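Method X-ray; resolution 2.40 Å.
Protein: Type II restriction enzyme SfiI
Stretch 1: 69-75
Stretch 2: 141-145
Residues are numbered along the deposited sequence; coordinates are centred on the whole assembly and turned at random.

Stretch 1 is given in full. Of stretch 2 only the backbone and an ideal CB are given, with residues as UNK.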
# COMPACT_ATOMS: atom_id res chain seq x y z
N PRO D 69 8.31 -4.97 -2.79
CA PRO D 69 7.93 -6.33 -2.38
C PRO D 69 8.14 -7.45 -3.40
O PRO D 69 7.99 -7.27 -4.61
CB PRO D 69 6.45 -6.19 -2.00
CG PRO D 69 6.30 -4.74 -1.63
CD PRO D 69 7.15 -4.07 -2.70
N ILE D 70 8.48 -8.63 -2.88
CA ILE D 70 8.65 -9.81 -3.70
C ILE D 70 7.44 -10.68 -3.35
O ILE D 70 7.04 -10.76 -2.18
CB ILE D 70 9.96 -10.55 -3.37
CG1 ILE D 70 11.13 -9.82 -4.05
CG2 ILE D 70 9.88 -12.01 -3.81
CD1 ILE D 70 12.49 -10.45 -3.82
N ASN D 71 6.86 -11.30 -4.37
CA ASN D 71 5.68 -12.13 -4.19
C ASN D 71 6.00 -13.49 -3.58
O ASN D 71 5.84 -14.54 -4.21
CB ASN D 71 4.98 -12.31 -5.54
CG ASN D 71 3.67 -13.05 -5.42
OD1 ASN D 71 2.98 -12.94 -4.41
ND2 ASN D 71 3.30 -13.79 -6.46
N ARG D 72 6.46 -13.47 -2.33
CA ARG D 72 6.82 -14.67 -1.61
C ARG D 72 6.59 -14.45 -0.12
O ARG D 72 7.05 -13.45 0.45
CB ARG D 72 8.29 -15.03 -1.87
CG ARG D 72 8.53 -16.49 -2.20
CD ARG D 72 7.96 -17.40 -1.13
NE ARG D 72 8.45 -18.77 -1.21
CZ ARG D 72 9.73 -19.12 -1.26
NH1 ARG D 72 10.68 -18.19 -1.27
NH2 ARG D 72 10.07 -20.40 -1.26
N ARG D 73 5.90 -15.38 0.52
CA ARG D 73 5.60 -15.28 1.94
C ARG D 73 5.83 -16.62 2.62
O ARG D 73 5.77 -17.66 1.98
CB ARG D 73 4.15 -14.87 2.15
CG ARG D 73 3.72 -13.63 1.39
CD ARG D 73 2.22 -13.62 1.17
NE ARG D 73 1.88 -13.52 -0.24
CZ ARG D 73 2.30 -14.38 -1.17
NH1 ARG D 73 3.07 -15.39 -0.82
NH2 ARG D 73 1.94 -14.24 -2.44
N PHE D 74 6.08 -16.58 3.93
CA PHE D 74 6.26 -17.80 4.71
C PHE D 74 5.79 -17.55 6.14
O PHE D 74 5.77 -16.41 6.62
CB PHE D 74 7.73 -18.24 4.69
CG PHE D 74 8.67 -17.25 5.33
CD1 PHE D 74 8.87 -17.26 6.71
CD2 PHE D 74 9.35 -16.31 4.56
CE1 PHE D 74 9.72 -16.34 7.31
CE2 PHE D 74 10.20 -15.39 5.15
CZ PHE D 74 10.39 -15.40 6.53
N ALA D 75 5.39 -18.62 6.83
CA ALA D 75 4.93 -18.51 8.21
C ALA D 75 6.07 -18.95 9.13
O ALA D 75 6.90 -19.78 8.76
CB ALA D 75 3.71 -19.39 8.42
N UNK D 141 19.62 -17.83 3.76
CA UNK D 141 18.85 -17.20 2.69
C UNK D 141 17.68 -18.07 2.25
O UNK D 141 17.67 -19.27 2.49
CB UNK D 141 19.75 -16.90 1.49
N UNK D 142 16.69 -17.45 1.60
CA UNK D 142 15.53 -18.17 1.09
C UNK D 142 15.61 -18.20 -0.43
O UNK D 142 15.68 -17.16 -1.07
CB UNK D 142 14.22 -17.52 1.56
N UNK D 143 15.60 -19.40 -1.00
CA UNK D 143 15.69 -19.52 -2.45
C UNK D 143 14.39 -19.11 -3.13
O UNK D 143 13.32 -19.58 -2.77
CB UNK D 143 16.05 -20.95 -2.84
N UNK D 144 14.51 -18.22 -4.11
CA UNK D 144 13.36 -17.74 -4.86
C UNK D 144 13.45 -18.32 -6.27
O UNK D 144 14.54 -18.48 -6.81
CB UNK D 144 13.31 -16.21 -4.89
N UNK D 145 12.30 -18.61 -6.87
CA UNK D 145 12.26 -19.18 -8.21
C UNK D 145 12.16 -18.10 -9.28
O UNK D 145 11.12 -17.45 -9.40
CB UNK D 145 11.08 -20.15 -8.34

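Stretch 2 is an extended strand, and stretch 1 reaches it mainly through the side chain of R72, whose guanidinium lies close to the middle of the strand, with I70 and F74 pointing toward it as well. The nearest CA atoms across the two stretches, those of R72 and position 144, are 7.9 Å apart, so the two backbones do not pair, and the side chains of stretch 1 reach across to side chains and one backbone carbonyl of the strand.

Position 141 has phi/psi of -173/160, fully extended, and nothing of stretch 1 lies within 5.5 Å of its ideal CB. Stretch 1 therefore sets no preference here, and polar, charged or apolar residues would all be tolerated. The deposited residue is H141, which makes no contact with stretch 1.

At position 142 the CA-to-CB bond points toward stretch 1. The ideal CB is 4.6 Å from R72 NH1, and the ring of F74 lies farther along. The space calls for a side chain of moderate length that can reach the aromatic ring; leucine, isoleucine, valine or methionine could do so, while an acidic group could instead answer the charge of the arginine. The residue is L142, with chi1 t and chi2 p. Its CD2 comes within 4.0 Å of F74 CD2, an apolar contact, and the same methyl lies only 3.1 Å from R72 NH1, tight for a van der Waals contact. The branched side chain thus bridges the aromatic ring and the arginine, approaching both groups obliquely.

Position 143 points its CB away from stretch 1, with no atom of that stretch within 5.5 Å, so its side chain is little constrained and many kinds would suit. The backbone carbonyl is what matters: R72 NH1 donates a weak hydrogen bond to the O of position 143, 3.3 Å long with an angle of 143° at the hydrogen. Since any residue offers this acceptor, the interaction says little about identity. The residue is M143, whose side chain stays 6.2 Å or more from stretch 1, so its part in the contact is played by its backbone O. A water reinforces the link, accepting from R72 NH2 at 2.8 Å and donating to M143 O at 2.6 Å, so two nitrogens of one guanidinium converge on a single carbonyl, one directly and one through solvent.

The CB of position 144 is directed sideways, 4.9 Å from R72 NH1, and I70 presents its CD1 methyl on this side. A branched or flexible apolar chain that turns inward would suit, with leucine, isoleucine and methionine all plausible; a short side chain would leave the isoleucine methyl less well covered by this position. The residue is L144, with chi1 m and chi2 t, and its end does come nearer to stretch 1. CD1 packs on I70 CD1 at 3.6 Å, whereas CD2 lies 3.3 Å from R72 NH1, so the two methyls serve different neighbours.

Position 145 also points sideways, but stretch 1 offers nothing within 5.5 Å of its ideal CB, and a polar residue would fit as well as any. The residue is Q145, whose end leads away and whose NE2 is hydrogen-bonded elsewhere in the structure.

Stretch 2 (141-145) HLMLQ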
# COMPACT_ATOMS: atom_id res chain seq x y z
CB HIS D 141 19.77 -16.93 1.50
CG HIS D 141 20.53 -18.14 1.04
ND1 HIS D 141 19.92 -19.20 0.40
CD2 HIS D 141 21.84 -18.47 1.15
CE1 HIS D 141 20.82 -20.14 0.15
NE2 HIS D 141 21.99 -19.72 0.59
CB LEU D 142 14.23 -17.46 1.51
CG LEU D 142 12.91 -18.09 1.07
CD1 LEU D 142 12.71 -19.45 1.74
CD2 LEU D 142 11.78 -17.16 1.44
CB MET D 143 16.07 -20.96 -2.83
CG MET D 143 17.49 -21.34 -2.43
SD MET D 143 18.73 -20.30 -3.23
CE MET D 143 20.09 -21.45 -3.40
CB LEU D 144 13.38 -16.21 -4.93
CG LEU D 144 13.46 -15.42 -3.62
CD1 LEU D 144 13.53 -13.92 -3.93
CD2 LEU D 144 12.25 -15.72 -2.76
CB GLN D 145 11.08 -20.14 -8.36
CG GLN D 145 10.97 -20.76 -9.74
CD GLN D 145 12.18 -21.59 -10.09
OE1 GLN D 145 12.53 -22.52 -9.36
NE2 GLN D 145 12.84 -21.26 -11.19
O HOH W 1 12.65 -21.45 -1.14
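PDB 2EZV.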